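Local coordinates for protein purine nucleoside phosphorylase (Schistosoma mansoni, PDB 5KO5) that catalyses the reversible phosphorolysis of purine nucleosides to free base and ribose 1-phosphate, and here holds cytosine in its pocket, at residues R103-L107 / L108-V112; M221-V224 / P225-I229; S247-D250 / A251-D254; I257-E260 / K261-V265. All blocks are in the same frame, centred on the assembly; numbering follows the deposited sequence.

Contact 1 of 4, residues R103-L107 / L108-V112; sequences RVMKL and LGVRV. With EDO (1,2-ethanediol), chain E.
Val104 and Leu108 lie side by side at the end of helix 95-108 and point the same way, with Val104 CG1 4.0 Å from Leu108 CD1. The Val104 branch that touches is the one anti to the backbone N (chi1 170°); it lies beside the carbonyl carbon, on the side where Leu108 rises one turn later. Leu108 CG also rests 3.3 Å from Val104 O, the same oxygen that receives Leu108 N at 2.9 Å. Beyond this pair stands helix 9-23, with Ala15 and Ile19 against Val104 and Lys20 against Leu108.

Val110 turns its side chain back onto the helix, bringing CG2 to 3.8 Å from Met105 CB. The extended thioether of Met105 leads away from that meeting point, yet both residues reach Val81 of strand 78-84. A Schellman motif makes the fold-back possible: Gly109 has a positive phi of 114°, its N bonds to Lys106 O at 3.0 Å, and Val110 N bonds to Met105 O at 3.0 Å with an N-H...O angle of 162°. One water donates to both Lys106 O and Val110 O, bridging the end of the helix and the chain that leads to strand 112-121. On the outer side Lys106, bent at chi2 and chi4, sends NZ to Cys233 O and to O1 of an ethanediol probably taken up from the crystallisation liquor, with Lys106 NZ 2.8 Å from that O1.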
loop_
_atom_site.group_PDB
_atom_site.type_symbol
_atom_site.label_atom_id
_atom_site.label_comp_id
_atom_site.label_asym_id
_atom_site.label_seq_id
_atom_site.Cartn_x
_atom_site.Cartn_y
_atom_site.Cartn_z
ATOM N N ARG A 103 8.424 16.421 15.085
ATOM C CA ARG A 103 9.451 16.218 16.099
ATOM C C ARG A 103 10.077 17.534 16.550
ATOM O O ARG A 103 10.441 17.670 17.725
ATOM C CB ARG A 103 10.477 15.224 15.575
ATOM C CG ARG A 103 9.852 13.847 15.502
ATOM C CD ARG A 103 10.760 12.773 14.920
ATOM N NE ARG A 103 10.093 11.481 15.079
ATOM C CZ ARG A 103 10.444 10.371 14.448
ATOM N NH1 ARG A 103 11.483 10.372 13.616
ATOM N NH2 ARG A 103 9.744 9.259 14.643
ATOM N N VAL A 104 10.191 18.511 15.645
ATOM C CA VAL A 104 10.603 19.850 16.057
ATOM C C VAL A 104 9.586 20.445 17.022
ATOM O O VAL A 104 9.956 21.020 18.050
ATOM C CB VAL A 104 10.834 20.734 14.818
ATOM C CG1 VAL A 104 11.015 22.193 15.223
ATOM C CG2 VAL A 104 12.056 20.224 14.051
ATOM N N MET A 105 8.290 20.313 16.715
ATOM C CA MET A 105 7.275 20.745 17.673
ATOM C C MET A 105 7.510 20.122 19.040
ATOM O O MET A 105 7.423 20.810 20.060
ATOM C CB MET A 105 5.877 20.375 17.189
ATOM C CG MET A 105 5.377 21.213 16.037
ATOM S SD MET A 105 3.662 20.772 15.724
ATOM C CE MET A 105 3.280 21.853 14.340
ATOM N N LYS A 106 7.816 18.821 19.082
ATOM C CA LYS A 106 8.043 18.163 20.364
ATOM C C LYS A 106 9.199 18.815 21.110
ATOM O O LYS A 106 9.085 19.125 22.300
ATOM C CB LYS A 106 8.307 16.670 20.153
ATOM C CG LYS A 106 8.648 15.900 21.447
ATOM C CD LYS A 106 7.412 15.692 22.327
ATOM C CE LYS A 106 7.744 15.171 23.716
ATOM N NZ LYS A 106 8.384 13.839 23.712
ATOM N N LEU A 107 10.320 19.048 20.414
ATOM C CA LEU A 107 11.474 19.667 21.058
ATOM C C LEU A 107 11.199 21.105 21.469
ATOM O O LEU A 107 11.831 21.606 22.406
ATOM C CB LEU A 107 12.702 19.604 20.151
ATOM C CG LEU A 107 13.166 18.177 19.837
ATOM C CD1 LEU A 107 14.466 18.208 19.064
ATOM C CD2 LEU A 107 13.317 17.350 21.098
ATOM N N LEU A 108 10.282 21.787 20.784
ATOM C CA LEU A 108 9.912 23.140 21.185
ATOM C C LEU A 108 9.032 23.165 22.422
ATOM O O LEU A 108 8.870 24.236 23.022
ATOM C CB LEU A 108 9.194 23.872 20.047
ATOM C CG LEU A 108 10.028 24.224 18.814
ATOM C CD1 LEU A 108 9.137 24.743 17.693
ATOM C CD2 LEU A 108 11.130 25.224 19.160
ATOM N N GLY A 109 8.468 22.028 22.815
ATOM C CA GLY A 109 7.634 21.939 23.993
ATOM C C GLY A 109 6.172 21.621 23.739
ATOM O O GLY A 109 5.383 21.649 24.694
ATOM N N VAL A 110 5.783 21.333 22.493
ATOM C CA VAL A 110 4.383 21.065 22.190
ATOM C C VAL A 110 3.925 19.809 22.911
ATOM O O VAL A 110 4.579 18.760 22.844
ATOM C CB VAL A 110 4.173 20.957 20.672
ATOM C CG1 VAL A 110 2.808 20.340 20.350
ATOM C CG2 VAL A 110 4.316 22.334 20.031
ATOM N N ARG A 111 2.797 19.919 23.620
ATOM C CA ARG A 111 2.176 18.776 24.272
ATOM C C ARG A 111 0.863 18.350 23.639
ATOM O O ARG A 111 0.454 17.201 23.832
ATOM C CB ARG A 111 1.926 19.076 25.757
ATOM C CG ARG A 111 3.192 19.192 26.589
ATOM C CD ARG A 111 2.858 19.299 28.071
ATOM N NE ARG A 111 2.123 20.522 28.385
ATOM C CZ ARG A 111 2.702 21.676 28.700
ATOM N NH1 ARG A 111 4.025 21.766 28.739
ATOM N NH2 ARG A 111 1.960 22.742 28.976
ATOM N N VAL A 112 0.204 19.234 22.890
ATOM C CA VAL A 112 -1.072 18.950 22.247
ATOM C C VAL A 112 -0.998 19.467 20.820
ATOM O O VAL A 112 -0.583 20.611 20.598
ATOM C CB VAL A 112 -2.232 19.636 22.989
ATOM C CG1 VAL A 112 -3.540 19.472 22.216
ATOM C CG2 VAL A 112 -2.359 19.080 24.405
HETATM C C1 EDO E . 12.040 13.886 22.454
HETATM O O1 EDO E . 10.864 13.069 22.562
HETATM C C2 EDO E . 12.404 14.481 23.808
HETATM O O2 EDO E . 11.533 15.579 24.121
HETATM O O HOH W 1 7.127 18.643 24.293
#

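Contact 2 of 4, residues M221-V224 / P225-I229; sequences MSTV and PEVII. With CYT (6-aminopyrimidin-2(1H)-one), chain B.
Thr223 OG1 is gripped by three groups: Ser222 OG at 2.9 Å, the amide ND2 of Asn117 and, weakly, Arg86 NH2. The methyl of the same threonine is the other branch, anti to the backbone N while OG1 has chi1 -62°, and CG2 meets Val227 CG2 at 3.9 Å. Their neighbour Ile115 of strand 112-121 touches both side chains.

Thr223 is the N-cap residue of helix 224-232, but OG1 makes no capping bond. Its carbonyl starts the helical pattern instead: Val227 N reaches Thr223 O at 2.9 Å with an N-H...O angle of 167°, and Ile228 N follows onto Val224 O at 3.0 Å. Pro225 occupies the first turn, where a missing N-H costs no helical bond, and its CD packs 3.6 Å from Val224 CB. Val224 and Ile228, a turn apart, bring CG1 and CD1 to 3.8 Å, their side chains crossing at a slant, and both side chains touch Asn139 of strand 131-139.

Glu226 bends at chi2 back toward Thr223 and forms a salt bridge through OE2 with Arg86 NE. On the far side of Ser222, Met221 CE lies 3.5 Å from O2 of the bound cytosine.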
loop_
_atom_site.group_PDB
_atom_site.type_symbol
_atom_site.label_atom_id
_atom_site.label_comp_id
_atom_site.label_asym_id
_atom_site.label_seq_id
_atom_site.Cartn_x
_atom_site.Cartn_y
_atom_site.Cartn_z
ATOM N N MET A 221 -6.991 12.438 2.733
ATOM C CA MET A 221 -5.641 12.211 2.223
ATOM C C MET A 221 -4.552 12.744 3.150
ATOM O O MET A 221 -3.419 12.969 2.708
ATOM C CB MET A 221 -5.476 12.813 0.829
ATOM C CG MET A 221 -6.522 12.391 -0.173
ATOM S SD MET A 221 -6.291 13.285 -1.719
ATOM C CE MET A 221 -7.825 12.852 -2.544
ATOM N N SER A 222 -4.856 12.944 4.422
ATOM C CA SER A 222 -3.881 13.581 5.292
ATOM C C SER A 222 -4.055 13.031 6.697
ATOM O O SER A 222 -4.698 11.995 6.900
ATOM C CB SER A 222 -4.072 15.107 5.272
ATOM O OG SER A 222 -5.278 15.452 5.922
ATOM N N THR A 223 -3.460 13.740 7.656
ATOM C CA THR A 223 -3.780 13.667 9.080
ATOM C C THR A 223 -3.173 12.453 9.772
ATOM O O THR A 223 -2.448 12.610 10.755
ATOM C CB THR A 223 -5.287 13.769 9.298
ATOM O OG1 THR A 223 -5.720 15.046 8.801
ATOM C CG2 THR A 223 -5.627 13.670 10.781
ATOM N N VAL A 224 -3.450 11.249 9.277
ATOM C CA VAL A 224 -2.936 10.020 9.878
ATOM C C VAL A 224 -1.410 10.022 10.017
ATOM O O VAL A 224 -0.904 9.616 11.075
ATOM C CB VAL A 224 -3.504 8.781 9.162
ATOM C CG1 VAL A 224 -2.763 7.508 9.573
ATOM C CG2 VAL A 224 -5.001 8.654 9.455
ATOM N N PRO A 225 -0.630 10.485 9.032
ATOM C CA PRO A 225 0.834 10.501 9.244
ATOM C C PRO A 225 1.239 11.383 10.409
ATOM O O PRO A 225 2.036 10.966 11.260
ATOM C CB PRO A 225 1.385 11.011 7.899
ATOM C CG PRO A 225 0.301 10.614 6.889
ATOM C CD PRO A 225 -0.990 10.834 7.640
ATOM N N GLU A 226 0.641 12.571 10.502
ATOM C CA GLU A 226 0.976 13.482 11.592
ATOM C C GLU A 226 0.531 12.918 12.926
ATOM O O GLU A 226 1.251 13.052 13.926
ATOM C CB GLU A 226 0.310 14.841 11.367
ATOM C CG GLU A 226 0.855 15.609 10.196
ATOM C CD GLU A 226 0.005 15.467 8.957
ATOM O OE1 GLU A 226 -0.461 14.347 8.694
ATOM O OE2 GLU A 226 -0.192 16.477 8.243
ATOM N N VAL A 227 -0.662 12.312 12.969
ATOM C CA VAL A 227 -1.158 11.680 14.187
ATOM C C VAL A 227 -0.174 10.636 14.688
ATOM O O VAL A 227 0.102 10.547 15.892
ATOM C CB VAL A 227 -2.548 11.058 13.947
ATOM C CG1 VAL A 227 -2.961 10.217 15.147
ATOM C CG2 VAL A 227 -3.589 12.141 13.677
ATOM N N ILE A 228 0.365 9.822 13.777
ATOM C CA ILE A 228 1.253 8.742 14.183
ATOM C C ILE A 228 2.568 9.297 14.709
ATOM O O ILE A 228 3.077 8.834 15.732
ATOM C CB ILE A 228 1.438 7.756 13.022
ATOM C CG1 ILE A 228 0.144 6.959 12.849
ATOM C CG2 ILE A 228 2.642 6.832 13.248
ATOM C CD1 ILE A 228 0.107 6.067 11.595
ATOM N N ILE A 229 3.132 10.307 14.038
ATOM C CA ILE A 229 4.383 10.883 14.531
ATOM C C ILE A 229 4.165 11.525 15.894
ATOM O O ILE A 229 4.989 11.369 16.804
ATOM C CB ILE A 229 4.982 11.867 13.504
ATOM C CG1 ILE A 229 5.317 11.146 12.193
ATOM C CG2 ILE A 229 6.237 12.533 14.092
ATOM C CD1 ILE A 229 6.247 9.923 12.346
HETATM N N3 CYT B . -12.155 13.398 -0.265
HETATM C C4 CYT B . -13.188 14.239 -0.329
HETATM N N1 CYT B . -10.832 15.142 0.660
HETATM C C2 CYT B . -10.957 13.821 0.213
HETATM O O2 CYT B . -9.977 13.070 0.240
HETATM N N4 CYT B . -14.339 13.766 -0.822
HETATM C C5 CYT B . -13.084 15.588 0.131
HETATM C C6 CYT B . -11.897 15.990 0.606
#

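Contact 3 of 4, residues S247-D250 / A251-D254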
loop_
_atom_site.group_PDB
_atom_site.type_symbol
_atom_site.label_atom_id
_atom_site.label_comp_id
_atom_site.label_asym_id
_atom_site.label_seq_id
_atom_site.Cartn_x
_atom_site.Cartn_y
_atom_site.Cartn_z
ATOM N N SER A 247 -19.746 11.096 -0.117
ATOM C CA SER A 247 -19.331 10.405 -1.330
ATOM C C SER A 247 -20.247 9.245 -1.679
ATOM O O SER A 247 -20.352 8.881 -2.853
ATOM C CB SER A 247 -17.880 9.942 -1.206
ATOM O OG SER A 247 -17.045 11.060 -0.952
ATOM N N ILE A 248 -20.897 8.638 -0.685
ATOM C CA ILE A 248 -21.830 7.553 -0.975
ATOM C C ILE A 248 -23.062 8.102 -1.678
ATOM O O ILE A 248 -23.511 7.565 -2.696
ATOM C CB ILE A 248 -22.196 6.800 0.320
ATOM C CG1 ILE A 248 -20.998 5.998 0.851
ATOM C CG2 ILE A 248 -23.422 5.901 0.101
ATOM C CD1 ILE A 248 -20.526 4.882 -0.069
ATOM N N LEU A 249 -23.612 9.194 -1.146
ATOM C CA LEU A 249 -24.744 9.850 -1.781
ATOM C C LEU A 249 -24.374 10.346 -3.172
ATOM O O LEU A 249 -25.146 10.177 -4.125
ATOM C CB LEU A 249 -25.208 11.006 -0.893
ATOM C CG LEU A 249 -26.656 11.468 -0.911
ATOM C CD1 LEU A 249 -27.579 10.281 -0.765
ATOM C CD2 LEU A 249 -26.863 12.452 0.232
ATOM N N ASP A 250 -23.183 10.938 -3.321
ATOM C CA ASP A 250 -22.793 11.453 -4.629
ATOM C C ASP A 250 -22.673 10.325 -5.649
ATOM O O ASP A 250 -23.061 10.489 -6.812
ATOM C CB ASP A 250 -21.478 12.228 -4.548
ATOM C CG ASP A 250 -21.596 13.515 -3.751
ATOM O OD1 ASP A 250 -22.734 14.005 -3.552
ATOM O OD2 ASP A 250 -20.536 14.031 -3.342
ATOM N N ALA A 251 -22.132 9.171 -5.237
ATOM C CA ALA A 251 -22.074 8.031 -6.152
ATOM C C ALA A 251 -23.468 7.555 -6.535
ATOM O O ALA A 251 -23.711 7.195 -7.694
ATOM C CB ALA A 251 -21.260 6.896 -5.535
ATOM N N GLU A 252 -24.410 7.568 -5.582
ATOM C CA GLU A 252 -25.777 7.158 -5.892
ATOM C C GLU A 252 -26.445 8.110 -6.873
ATOM O O GLU A 252 -27.363 7.705 -7.597
ATOM C CB GLU A 252 -26.615 7.072 -4.616
ATOM C CG GLU A 252 -26.298 5.883 -3.729
ATOM C CD GLU A 252 -26.981 5.986 -2.370
ATOM O OE1 GLU A 252 -27.411 7.098 -2.003
ATOM O OE2 GLU A 252 -27.090 4.966 -1.666
ATOM N N ASN A 253 -25.999 9.365 -6.915
ATOM C CA ASN A 253 -26.606 10.390 -7.747
ATOM C C ASN A 253 -25.718 10.825 -8.911
ATOM O O ASN A 253 -26.034 11.818 -9.573
ATOM C CB ASN A 253 -26.967 11.602 -6.892
ATOM C CG ASN A 253 -28.116 11.331 -5.949
ATOM O OD1 ASN A 253 -29.203 10.917 -6.365
ATOM N ND2 ASN A 253 -27.904 11.620 -4.667
ATOM N N ASP A 254 -24.620 10.114 -9.171
ATOM C CA ASP A 254 -23.703 10.454 -10.263
ATOM C C ASP A 254 -23.222 11.902 -10.177
ATOM O O ASP A 254 -23.184 12.619 -11.178
ATOM C CB ASP A 254 -24.316 10.166 -11.638
ATOM C CG ASP A 254 -24.523 8.687 -11.892
ATOM O OD1 ASP A 254 -23.645 7.886 -11.510
ATOM O OD2 ASP A 254 -25.568 8.326 -12.478
#
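Leu249 meets Glu252 and Asn253 along the outer side of helix 247-252, with Leu249 CD1 3.4 Å from Glu252 OE1 and Leu249 CG 4.0 Å from Asn253 ND2. The first pair crosses at a slant, whereas Leu249 and Asn253 run side by side. Leu249 CG stands roughly anti to the backbone N (chi1 -152°), on the carbonyl side, which brings the end of the side chain nearer to these later residues. On the inner side Ile248 packs on Ser208 and Leu212 of helix 205-213.

The backbone bonds begin as regular helix and then slacken. Ala251 N to Ser247 O and Glu252 N to Ile248 O both measure 3.0 Å, but Asn253 N divides itself between Leu249 O and Asp250 O, both bonds weak. Asp254, with a positive phi of 54°, is the C-prime residue of the Schellman motif that ends the helix: Val255 N turns back to Asp250 O, and Asp254 N makes a weak 3.4 Å bond to Ala251 O.

Polar side-chain ends look outside this short helix. Asp254 OD1 forms a salt bridge with Arg170 of the second subunit. Ser247, which itself touches the cytosine, bonds through OG to Glu203 OE2 and to Asn245 ND2, and Asp250 OD2 bonds to that same ND2. These two bonds probably fix the Asn245 amide, keeping OD1 turned to the cytosine it binds, which would make Asp250 a second-shell residue.

Contact 4 of 4, residues I257-E260 / K261-V265; sequences INHE and KVLAV
Asn258 caps helix 259-283: its OD1 takes Lys261 N at 3.0 Å, in the carbonyl plane and on a lone pair, and also a weak bond from Glu260 N. The other end of the same amide is used as well, ND2 donating to Glu260 OE2 at 3.2 Å. That donation is in the plane of the amide but arrives from above the carboxylate plane; the added bond to Glu260, whose chain bends at chi2, probably helps to hold the Asn258 amide's rotation. Main-chain bonds continue the helix, from Val262 N to Asn258 O at 2.9 Å and from Leu263 N to His259 O at 2.8 Å.

Two side-chain packings accompany the bonds. Leu263 CG lies over one face of the His259 ring, 4.0 Å from the centroid and 23° off the normal, a CH-pi contact offset toward the rim; Leu263 CD1 approaches His259 NE2 to 3.5 Å. The ring gets there because CG stands anti to the backbone N (chi1 -170°). Lys261 crosses Asn258 at about a right angle, its CE 3.8 Å from Asn258 CB, before NZ reaches Ser256 O.

Capping by Asn258 satisfies N-H groups at the helix start and probably helps to fix the backbone between Ile257 and Val262, both of which touch the cytosine, while the His259 ring packs against Phe161 of the second subunit.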
loop_
_atom_site.group_PDB
_atom_site.type_symbol
_atom_site.label_atom_id
_atom_site.label_comp_id
_atom_site.label_asym_id
_atom_site.label_seq_id
_atom_site.Cartn_x
_atom_site.Cartn_y
_atom_site.Cartn_z
ATOM N N ILE A 257 -16.992 14.769 -7.398
ATOM C CA ILE A 257 -16.244 15.377 -6.301
ATOM C C ILE A 257 -15.234 16.333 -6.916
ATOM O O ILE A 257 -14.611 16.011 -7.934
ATOM C CB ILE A 257 -15.523 14.290 -5.481
ATOM C CG1 ILE A 257 -16.499 13.183 -5.041
ATOM C CG2 ILE A 257 -14.809 14.910 -4.284
ATOM C CD1 ILE A 257 -15.823 12.025 -4.303
ATOM N N ASN A 258 -15.053 17.506 -6.310
ATOM C CA ASN A 258 -14.289 18.552 -6.970
ATOM C C ASN A 258 -13.628 19.455 -5.931
ATOM O O ASN A 258 -14.265 19.841 -4.949
ATOM C CB ASN A 258 -15.255 19.329 -7.877
ATOM C CG ASN A 258 -14.636 20.551 -8.482
ATOM O OD1 ASN A 258 -14.695 21.627 -7.902
ATOM N ND2 ASN A 258 -14.055 20.402 -9.666
ATOM N N HIS A 259 -12.348 19.789 -6.148
ATOM C CA HIS A 259 -11.621 20.577 -5.150
ATOM C C HIS A 259 -12.221 21.974 -4.980
ATOM O O HIS A 259 -12.178 22.536 -3.879
ATOM C CB HIS A 259 -10.117 20.647 -5.482
ATOM C CG HIS A 259 -9.287 21.233 -4.379
ATOM N ND1 HIS A 259 -9.227 20.679 -3.118
ATOM C CD2 HIS A 259 -8.495 22.331 -4.343
ATOM C CE1 HIS A 259 -8.433 21.406 -2.354
ATOM N NE2 HIS A 259 -7.974 22.415 -3.074
ATOM N N GLU A 260 -12.758 22.558 -6.056
ATOM C CA GLU A 260 -13.413 23.860 -5.926
ATOM C C GLU A 260 -14.651 23.763 -5.041
ATOM O O GLU A 260 -14.908 24.655 -4.219
ATOM C CB GLU A 260 -13.765 24.438 -7.303
ATOM C CG GLU A 260 -12.580 24.715 -8.219
ATOM C CD GLU A 260 -12.136 23.487 -9.000
ATOM O OE1 GLU A 260 -11.228 22.774 -8.526
ATOM O OE2 GLU A 260 -12.701 23.231 -10.086
ATOM N N LYS A 261 -15.435 22.695 -5.195
ATOM C CA LYS A 261 -16.578 22.499 -4.310
ATOM C C LYS A 261 -16.120 22.253 -2.883
ATOM O O LYS A 261 -16.730 22.758 -1.929
ATOM C CB LYS A 261 -17.454 21.348 -4.811
ATOM C CG LYS A 261 -18.172 21.674 -6.109
ATOM C CD LYS A 261 -19.359 20.756 -6.362
ATOM C CE LYS A 261 -18.924 19.399 -6.886
ATOM N NZ LYS A 261 -20.101 18.536 -7.199
ATOM N N VAL A 262 -15.032 21.501 -2.717
ATOM C CA VAL A 262 -14.482 21.265 -1.386
ATOM C C VAL A 262 -14.108 22.587 -0.732
ATOM O O VAL A 262 -14.481 22.858 0.414
ATOM C CB VAL A 262 -13.278 20.310 -1.469
ATOM C CG1 VAL A 262 -12.529 20.250 -0.130
ATOM C CG2 VAL A 262 -13.736 18.916 -1.890
ATOM N N LEU A 263 -13.374 23.432 -1.459
ATOM C CA LEU A 263 -12.922 24.695 -0.892
ATOM C C LEU A 263 -14.087 25.621 -0.574
ATOM O O LEU A 263 -13.988 26.443 0.344
ATOM C CB LEU A 263 -11.934 25.383 -1.834
ATOM C CG LEU A 263 -10.552 24.739 -1.924
ATOM C CD1 LEU A 263 -9.672 25.506 -2.896
ATOM C CD2 LEU A 263 -9.911 24.668 -0.539
ATOM N N ALA A 264 -15.191 25.527 -1.330
ATOM C CA ALA A 264 -16.358 26.350 -1.022
ATOM C C ALA A 264 -16.993 25.933 0.298
ATOM O O ALA A 264 -17.502 26.781 1.041
ATOM C CB ALA A 264 -17.374 26.277 -2.163
ATOM N N VAL A 265 -16.982 24.632 0.608
ATOM C CA VAL A 265 -17.456 24.194 1.919
ATOM C C VAL A 265 -16.529 24.706 3.015
ATOM O O VAL A 265 -16.988 25.175 4.064
ATOM C CB VAL A 265 -17.631 22.664 1.962
ATOM C CG1 VAL A 265 -18.088 22.229 3.350
ATOM C CG2 VAL A 265 -18.648 22.234 0.921
#

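In the fold
Contacts 2, 3 and 4 all bring residues to the cytosine pocket, whereas contact 1 lies on the opposite side of the chain's centre from contacts 3 and 4. Contacts 3 and 4 belong to successive helices and meet directly, Ser247 OG being 3.7 Å from Ile257 CD1. Contact 2 approaches the base through Met221; its nearest atoms are about 7 Å from contact 4 and about 10 Å from contact 3. Contact 1 joins the series only through contact 2, where Arg103 CG packs 4.1 Å from Ile229 CG2. The centres of contacts 1 and 3 are about 41 Å apart. Contacts 2 and 4 also share a neighbour, Phe161 of the second subunit.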